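Peptide ABC transporter, peptide-binding protein (Thermus thermophilus, PDB 2D5W) binds oligopeptides, here a pentapeptide, and probably delivers them to an ABC transporter for uptake across the membrane. Local coordinates at residues D22-I27 and M116-P121; V110-G115 and D122-V127. All blocks are in the same frame, centred on the assembly; numbering follows the deposited sequence.

The two contacts adjoin, their centres about 10 Å apart, and their segments alternate along the chain: 22-27, 110-115, 116-121, 122-127. Contact 2 packs the end of helix 101-112 against helix 121-126, and residues 116-121, most of the connecting loop, lie against the loop between strand 7-12 and helix 31-40 in contact 1. Leu24, Val110 and Gly111 bring the two together, with Leu24 CD1 3.7 Å from Gly111 CA; Val118 CG1 rests on Trp124 CD1 at the same distance. A loop from early in the chain is thus joined to a segment 89 residues further on, between two helices, and contact 1 reaches the bound peptide through Arg25, Leu119 and Asn120.

Contact 1: residues D22-I27 and M116-P121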
ATOM      1  N   ASP A  22      -6.765 -13.640   0.784  1.00  8.91           N
ATOM      2  CA  ASP A  22      -5.889 -13.083  -0.256  1.00  8.40           C
ATOM      3  C   ASP A  22      -4.569 -12.718   0.427  1.00  8.41           C
ATOM      4  O   ASP A  22      -4.123 -11.568   0.379  1.00  9.41           O
ATOM      5  CB  ASP A  22      -6.588 -11.844  -0.839  1.00 10.01           C
ATOM      6  CG  ASP A  22      -5.803 -11.165  -1.943  1.00 10.83           C
ATOM      7  OD1 ASP A  22      -5.184 -11.856  -2.777  1.00 11.83           O
ATOM      8  OD2 ASP A  22      -5.839  -9.916  -1.988  1.00 11.64           O
ATOM      9  N   PHE A  23      -3.929 -13.717   1.032  1.00  9.72           N
ATOM     10  CA  PHE A  23      -2.718 -13.483   1.808  1.00  9.11           C
ATOM     11  C   PHE A  23      -1.457 -13.020   1.096  1.00 10.22           C
ATOM     12  O   PHE A  23      -0.518 -12.573   1.751  1.00 11.23           O
ATOM     13  CB  PHE A  23      -2.440 -14.683   2.741  1.00  9.61           C
ATOM     14  CG  PHE A  23      -2.029 -15.950   2.041  1.00  8.90           C
ATOM     15  CD1 PHE A  23      -0.712 -16.138   1.633  1.00  9.52           C
ATOM     16  CD2 PHE A  23      -2.940 -16.984   1.857  1.00  9.73           C
ATOM     17  CE1 PHE A  23      -0.308 -17.340   1.055  1.00  9.80           C
ATOM     18  CE2 PHE A  23      -2.542 -18.192   1.279  1.00  9.97           C
ATOM     19  CZ  PHE A  23      -1.223 -18.368   0.881  1.00  9.92           C
ATOM     20  N   LEU A  24      -1.427 -13.112  -0.230  1.00 10.08           N
ATOM     21  CA  LEU A  24      -0.278 -12.607  -0.978  1.00  9.95           C
ATOM     22  C   LEU A  24      -0.658 -11.238  -1.551  1.00 10.33           C
ATOM     23  O   LEU A  24       0.135 -10.595  -2.235  1.00 11.29           O
ATOM     24  CB  LEU A  24       0.124 -13.564  -2.102  1.00 10.46           C
ATOM     25  CG  LEU A  24       0.748 -14.890  -1.645  1.00 10.40           C
ATOM     26  CD1 LEU A  24       1.133 -15.712  -2.865  1.00 11.50           C
ATOM     27  CD2 LEU A  24       1.967 -14.630  -0.768  1.00 12.35           C
ATOM     28  N   ARG A  25      -1.883 -10.802  -1.263  1.00  9.57           N
ATOM     29  CA  ARG A  25      -2.388  -9.500  -1.694  1.00 10.80           C
ATOM     30  C   ARG A  25      -2.391  -9.310  -3.203  1.00 10.41           C
ATOM     31  O   ARG A  25      -2.226  -8.187  -3.695  1.00 10.93           O
ATOM     32  CB  ARG A  25      -1.570  -8.388  -1.026  1.00 12.66           C
ATOM     33  CG  ARG A  25      -1.537  -8.519   0.491  1.00 15.74           C
ATOM     34  CD  ARG A  25      -0.588  -7.531   1.144  1.00 20.35           C
ATOM     35  NE  ARG A  25      -0.598  -7.674   2.597  1.00 25.61           N
ATOM     36  CZ  ARG A  25       0.141  -6.947   3.430  1.00 28.59           C
ATOM     37  NH1 ARG A  25       0.961  -6.018   2.958  1.00 30.71           N
ATOM     38  NH2 ARG A  25       0.056  -7.147   4.739  1.00 30.60           N
ATOM     39  N   VAL A  26      -2.610 -10.396  -3.938  1.00  9.57           N
ATOM     40  CA  VAL A  26      -2.614 -10.318  -5.392  1.00 10.21           C
ATOM     41  C   VAL A  26      -3.922  -9.776  -5.961  1.00 10.10           C
ATOM     42  O   VAL A  26      -3.925  -9.205  -7.051  1.00 10.12           O
ATOM     43  CB  VAL A  26      -2.301 -11.690  -6.038  1.00 11.18           C
ATOM     44  CG1 VAL A  26      -0.996 -12.239  -5.472  1.00 12.53           C
ATOM     45  CG2 VAL A  26      -3.442 -12.659  -5.805  1.00 12.55           C
ATOM     46  N   ILE A  27      -5.028  -9.948  -5.236  1.00  9.46           N
ATOM     47  CA  ILE A  27      -6.317  -9.431  -5.697  1.00  9.65           C
ATOM     48  C   ILE A  27      -6.460  -7.987  -5.225  1.00  9.30           C
ATOM     49  O   ILE A  27      -6.875  -7.113  -5.988  1.00  9.45           O
ATOM     50  CB  ILE A  27      -7.494 -10.269  -5.164  1.00  9.87           C
ATOM     51  CG1 ILE A  27      -7.382 -11.701  -5.700  1.00 12.58           C
ATOM     52  CG2 ILE A  27      -8.819  -9.639  -5.587  1.00 10.46           C
ATOM     53  CD1 ILE A  27      -8.515 -12.614  -5.296  1.00 15.17           C
ATOM     54  N   MET A 116       2.156 -17.207 -10.370  1.00 10.36           N
ATOM     55  CA  MET A 116       1.377 -16.581  -9.302  1.00 10.38           C
ATOM     56  C   MET A 116       1.541 -15.074  -9.529  1.00  9.91           C
ATOM     57  O   MET A 116       2.662 -14.589  -9.672  1.00 10.43           O
ATOM     58  CB  MET A 116       1.949 -16.984  -7.941  1.00  9.70           C
ATOM     59  CG  MET A 116       1.192 -16.456  -6.725  1.00  9.90           C
ATOM     60  SD  MET A 116      -0.513 -17.036  -6.585  1.00 10.18           S
ATOM     61  CE  MET A 116      -0.273 -18.816  -6.513  1.00 11.85           C
ATOM     62  N   PRO A 117       0.430 -14.314  -9.574  1.00  9.83           N
ATOM     63  CA  PRO A 117       0.525 -12.865  -9.799  1.00  9.59           C
ATOM     64  C   PRO A 117       1.011 -12.063  -8.594  1.00  8.72           C
ATOM     65  O   PRO A 117       0.327 -11.151  -8.127  1.00  9.70           O
ATOM     66  CB  PRO A 117      -0.897 -12.495 -10.217  1.00  9.81           C
ATOM     67  CG  PRO A 117      -1.727 -13.427  -9.394  1.00  9.89           C
ATOM     68  CD  PRO A 117      -0.981 -14.746  -9.509  1.00 10.15           C
ATOM     69  N   VAL A 118       2.204 -12.388  -8.110  1.00  8.79           N
ATOM     70  CA  VAL A 118       2.762 -11.703  -6.952  1.00  9.41           C
ATOM     71  C   VAL A 118       3.125 -10.244  -7.222  1.00  9.22           C
ATOM     72  O   VAL A 118       3.486  -9.864  -8.340  1.00  9.62           O
ATOM     73  CB  VAL A 118       4.016 -12.446  -6.414  1.00  9.17           C
ATOM     74  CG1 VAL A 118       3.629 -13.853  -5.951  1.00 10.01           C
ATOM     75  CG2 VAL A 118       5.097 -12.516  -7.493  1.00 10.17           C
ATOM     76  N   LEU A 119       3.027  -9.436  -6.172  1.00  9.79           N
ATOM     77  CA  LEU A 119       3.345  -8.013  -6.231  1.00 10.18           C
ATOM     78  C   LEU A 119       4.840  -7.770  -6.352  1.00 10.09           C
ATOM     79  O   LEU A 119       5.269  -6.809  -6.986  1.00 10.21           O
ATOM     80  CB  LEU A 119       2.854  -7.317  -4.963  1.00 11.70           C
ATOM     81  CG  LEU A 119       1.354  -7.278  -4.686  1.00 12.59           C
ATOM     82  CD1 LEU A 119       1.109  -6.900  -3.228  1.00 14.81           C
ATOM     83  CD2 LEU A 119       0.695  -6.283  -5.626  1.00 14.63           C
ATOM     84  N   ASN A 120       5.629  -8.632  -5.723  1.00 11.05           N
ATOM     85  CA  ASN A 120       7.080  -8.490  -5.745  1.00 12.84           C
ATOM     86  C   ASN A 120       7.769  -9.770  -6.185  1.00 11.32           C
ATOM     87  O   ASN A 120       8.199 -10.581  -5.361  1.00 11.65           O
ATOM     88  CB  ASN A 120       7.600  -8.059  -4.367  1.00 17.64           C
ATOM     89  CG  ASN A 120       6.832  -8.691  -3.224  1.00 22.85           C
ATOM     90  OD1 ASN A 120       5.652  -8.398  -3.019  1.00 28.39           O
ATOM     91  ND2 ASN A 120       7.496  -9.560  -2.470  1.00 27.60           N
ATOM     92  N   PRO A 121       7.885  -9.965  -7.504  1.00 10.89           N
ATOM     93  CA  PRO A 121       8.527 -11.158  -8.066  1.00 12.01           C
ATOM     94  C   PRO A 121      10.003 -11.275  -7.688  1.00 11.20           C
ATOM     95  O   PRO A 121      10.564 -12.368  -7.717  1.00 11.89           O
ATOM     96  CB  PRO A 121       8.321 -10.994  -9.570  1.00 11.67           C
ATOM     97  CG  PRO A 121       7.094 -10.144  -9.663  1.00 19.31           C
ATOM     98  CD  PRO A 121       7.288  -9.138  -8.565  1.00 11.37           C
TER
HETATM   99  O   HOH W   1       2.334 -10.833  -3.816  1.00 12.18           O
HETATM  100  O   HOH W   2      -0.727  -8.561  -7.802  1.00 14.47           O
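Val26 lies against Pro117, the centre of an inverse gamma turn, and directly follows a type I beta turn, Asp22 to Arg25, in the facing loop of this peptide-binding protein. With CG1 anti to its carbonyl carbon (chi1 -54°), Val26 sets that methyl 3.2 Å from Pro117 O, and its CB meets the ring at Pro117 CG, 3.8 Å away. The Leu24 side chain crosses that of Met116 at about a right angle, CD1 touching CG at 3.9 Å. Met116 also packs on Tyr189 and Phe193 of helix 182-194. Farther along, Leu119 CD1 lies 3.8 Å from Arg25 CB and close to Arg25 O, whereas the rest of the arginine runs away in an extended chain. Both Arg25 and Leu119 pack on the bound peptide, which places this end of the contact at the binding site. No direct hydrogen bond joins the two segments. Within the first, Asp22 OD1 accepts from Ile27 N on its syn side at 3.1 Å, and OD2 has a salt bridge to Lys33. Between the segments, one water donates to Leu24 O at 2.7 Å and accepts from Leu119 N at 2.8 Å.

Contact 2: residues V110-G115 and D122-V127; sequences VGKAKG and DFWERV
The last turn of helix 101-112 lies beside helix 121-126, their backbones nearest at Lys112 and Trp124, with CA atoms 6.2 Å apart. Gly111 CA sits over the six-membered ring of Trp124 in a CH-pi contact, 3.5 Å from its centroid and 5° off the ring normal. A side chain at Gly111 would run into the ring, so its lack of one permits this close approach. Phe123 CD2 lies over the opposite face of the indole, toward the rim, and Phe108 meets Trp124 edge-to-face. The Lys112 side chain crosses that of Trp124 obliquely, CG 4.0 Å from Trp124 CE3. The chain bends at chi2 (-78°) and ends in two hydrogen bonds from NZ, to Trp124 O at 2.8 Å and Val127 O at 2.7 Å. The ammonium stands above the carbonyl plane of Trp124 and is tilted 30° from that of Val127. An alanine in place of Lys112 would probably leave these two carbonyls without their ammonium donor and open a gap beside the indole. Arg126 NE forms a salt bridge with Asp122 OD1 within the second helix. Two helices joined by a short loop pack glycine on tryptophan, the lysine bonded to the last turn and strand 127-131.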
ATOM      1  N   VAL A 110       2.872 -21.411  -2.084  1.00 10.61           N
ATOM      2  CA  VAL A 110       1.942 -20.612  -2.870  1.00 10.16           C
ATOM      3  C   VAL A 110       2.666 -19.428  -3.521  1.00 10.49           C
ATOM      4  O   VAL A 110       2.473 -19.148  -4.703  1.00 11.29           O
ATOM      5  CB  VAL A 110       0.767 -20.116  -1.992  1.00  9.30           C
ATOM      6  CG1 VAL A 110      -0.173 -19.236  -2.812  1.00 11.25           C
ATOM      7  CG2 VAL A 110       0.007 -21.316  -1.432  1.00 10.95           C
ATOM      8  N   GLY A 111       3.516 -18.746  -2.759  1.00 10.06           N
ATOM      9  CA  GLY A 111       4.238 -17.613  -3.313  1.00 10.72           C
ATOM     10  C   GLY A 111       5.205 -18.008  -4.417  1.00 11.42           C
ATOM     11  O   GLY A 111       5.462 -17.224  -5.332  1.00 12.29           O
ATOM     12  N   LYS A 112       5.735 -19.227  -4.335  1.00 10.60           N
ATOM     13  CA  LYS A 112       6.696 -19.740  -5.315  1.00 12.21           C
ATOM     14  C   LYS A 112       6.057 -20.355  -6.555  1.00 12.41           C
ATOM     15  O   LYS A 112       6.757 -20.677  -7.517  1.00 13.41           O
ATOM     16  CB  LYS A 112       7.589 -20.800  -4.661  1.00 13.50           C
ATOM     17  CG  LYS A 112       8.555 -20.275  -3.623  1.00 15.53           C
ATOM     18  CD  LYS A 112       9.747 -19.613  -4.276  1.00 15.45           C
ATOM     19  CE  LYS A 112      10.769 -19.203  -3.235  1.00 15.66           C
ATOM     20  NZ  LYS A 112      11.995 -18.639  -3.863  1.00 15.34           N
ATOM     21  N   ALA A 113       4.741 -20.529  -6.538  1.00 11.85           N
ATOM     22  CA  ALA A 113       4.058 -21.136  -7.675  1.00 12.66           C
ATOM     23  C   ALA A 113       4.320 -20.355  -8.956  1.00 13.12           C
ATOM     24  O   ALA A 113       4.214 -19.129  -8.989  1.00 12.32           O
ATOM     25  CB  ALA A 113       2.563 -21.219  -7.402  1.00 12.87           C
ATOM     26  N   LYS A 114       4.667 -21.067 -10.020  1.00 13.94           N
ATOM     27  CA  LYS A 114       4.945 -20.408 -11.286  1.00 15.26           C
ATOM     28  C   LYS A 114       3.694 -19.723 -11.820  1.00 13.68           C
ATOM     29  O   LYS A 114       2.624 -20.323 -11.901  1.00 15.47           O
ATOM     30  CB  LYS A 114       5.474 -21.420 -12.306  1.00 18.84           C
ATOM     31  CG  LYS A 114       6.757 -22.141 -11.883  1.00 23.20           C
ATOM     32  CD  LYS A 114       7.940 -21.193 -11.681  1.00 26.50           C
ATOM     33  CE  LYS A 114       7.888 -20.482 -10.334  1.00 28.12           C
ATOM     34  NZ  LYS A 114       9.059 -19.587 -10.122  1.00 30.95           N
ATOM     35  N   GLY A 115       3.833 -18.450 -12.168  1.00 13.61           N
ATOM     36  CA  GLY A 115       2.698 -17.720 -12.695  1.00 12.40           C
ATOM     37  C   GLY A 115       1.810 -17.070 -11.649  1.00 10.55           C
ATOM     38  O   GLY A 115       0.800 -16.469 -12.001  1.00 11.29           O
ATOM     39  N   ASP A 122      10.632 -10.155  -7.343  1.00 11.58           N
ATOM     40  CA  ASP A 122      12.037 -10.181  -6.945  1.00 11.75           C
ATOM     41  C   ASP A 122      12.185 -10.948  -5.633  1.00 11.80           C
ATOM     42  O   ASP A 122      13.037 -11.829  -5.516  1.00 12.38           O
ATOM     43  CB  ASP A 122      12.579  -8.754  -6.792  1.00 12.78           C
ATOM     44  CG  ASP A 122      13.941  -8.717  -6.117  1.00 13.35           C
ATOM     45  OD1 ASP A 122      13.989  -8.744  -4.869  1.00 15.39           O
ATOM     46  OD2 ASP A 122      14.960  -8.674  -6.837  1.00 15.71           O
ATOM     47  N   PHE A 123      11.355 -10.612  -4.649  1.00 11.62           N
ATOM     48  CA  PHE A 123      11.386 -11.279  -3.353  1.00 12.64           C
ATOM     49  C   PHE A 123      11.229 -12.781  -3.553  1.00 12.48           C
ATOM     50  O   PHE A 123      11.998 -13.582  -3.018  1.00 13.36           O
ATOM     51  CB  PHE A 123      10.237 -10.768  -2.472  1.00 13.28           C
ATOM     52  CG  PHE A 123      10.044 -11.546  -1.192  1.00 13.75           C
ATOM     53  CD1 PHE A 123      10.704 -11.172  -0.025  1.00 14.82           C
ATOM     54  CD2 PHE A 123       9.193 -12.650  -1.154  1.00 15.68           C
ATOM     55  CE1 PHE A 123      10.519 -11.882   1.161  1.00 16.41           C
ATOM     56  CE2 PHE A 123       9.004 -13.368   0.030  1.00 16.12           C
ATOM     57  CZ  PHE A 123       9.669 -12.982   1.188  1.00 16.26           C
ATOM     58  N   TRP A 124      10.232 -13.154  -4.344  1.00 12.08           N
ATOM     59  CA  TRP A 124       9.953 -14.558  -4.569  1.00 12.72           C
ATOM     60  C   TRP A 124      11.007 -15.331  -5.342  1.00 13.28           C
ATOM     61  O   TRP A 124      10.973 -16.558  -5.390  1.00 14.89           O
ATOM     62  CB  TRP A 124       8.561 -14.700  -5.186  1.00 12.03           C
ATOM     63  CG  TRP A 124       7.524 -14.441  -4.136  1.00 11.54           C
ATOM     64  CD1 TRP A 124       6.744 -13.329  -3.991  1.00 11.80           C
ATOM     65  CD2 TRP A 124       7.255 -15.272  -3.004  1.00 11.71           C
ATOM     66  NE1 TRP A 124       6.010 -13.417  -2.829  1.00 11.96           N
ATOM     67  CE2 TRP A 124       6.306 -14.601  -2.205  1.00 12.16           C
ATOM     68  CE3 TRP A 124       7.733 -16.522  -2.586  1.00 12.50           C
ATOM     69  CZ2 TRP A 124       5.823 -15.140  -1.005  1.00 11.73           C
ATOM     70  CZ3 TRP A 124       7.255 -17.057  -1.395  1.00 13.17           C
ATOM     71  CH2 TRP A 124       6.309 -16.364  -0.619  1.00 13.63           C
ATOM     72  N   GLU A 125      11.962 -14.617  -5.925  1.00 14.22           N
ATOM     73  CA  GLU A 125      13.042 -15.269  -6.649  1.00 15.99           C
ATOM     74  C   GLU A 125      14.238 -15.513  -5.735  1.00 15.49           C
ATOM     75  O   GLU A 125      14.904 -16.543  -5.841  1.00 18.31           O
ATOM     76  CB  GLU A 125      13.490 -14.409  -7.836  1.00 17.68           C
ATOM     77  CG  GLU A 125      12.530 -14.413  -9.007  1.00 23.99           C
ATOM     78  CD  GLU A 125      12.499 -15.748  -9.729  1.00 26.00           C
ATOM     79  OE1 GLU A 125      11.626 -15.931 -10.601  1.00 29.14           O
ATOM     80  OE2 GLU A 125      13.353 -16.611  -9.430  1.00 28.17           O
ATOM     81  N   ARG A 126      14.492 -14.588  -4.815  1.00 13.46           N
ATOM     82  CA  ARG A 126      15.660 -14.703  -3.944  1.00 13.75           C
ATOM     83  C   ARG A 126      15.434 -15.137  -2.498  1.00 13.16           C
ATOM     84  O   ARG A 126      16.392 -15.269  -1.742  1.00 13.22           O
ATOM     85  CB  ARG A 126      16.422 -13.375  -3.958  1.00 16.18           C
ATOM     86  CG  ARG A 126      15.669 -12.258  -3.282  1.00 15.35           C
ATOM     87  CD  ARG A 126      16.264 -10.875  -3.540  1.00 15.47           C
ATOM     88  NE  ARG A 126      15.485  -9.902  -2.787  1.00 13.14           N
ATOM     89  CZ  ARG A 126      15.632  -9.685  -1.485  1.00 12.68           C
ATOM     90  NH1 ARG A 126      14.862  -8.804  -0.864  1.00 13.79           N
ATOM     91  NH2 ARG A 126      16.584 -10.317  -0.812  1.00 11.90           N
ATOM     92  N   VAL A 127      14.188 -15.362  -2.098  1.00 12.69           N
ATOM     93  CA  VAL A 127      13.930 -15.775  -0.725  1.00 13.50           C
ATOM     94  C   VAL A 127      13.427 -17.210  -0.661  1.00 13.65           C
ATOM     95  O   VAL A 127      12.589 -17.626  -1.459  1.00 16.56           O
ATOM     96  CB  VAL A 127      12.909 -14.841  -0.038  1.00 14.60           C
ATOM     97  CG1 VAL A 127      12.729 -15.240   1.423  1.00 16.42           C
ATOM     98  CG2 VAL A 127      13.385 -13.399  -0.138  1.00 17.06           C
TER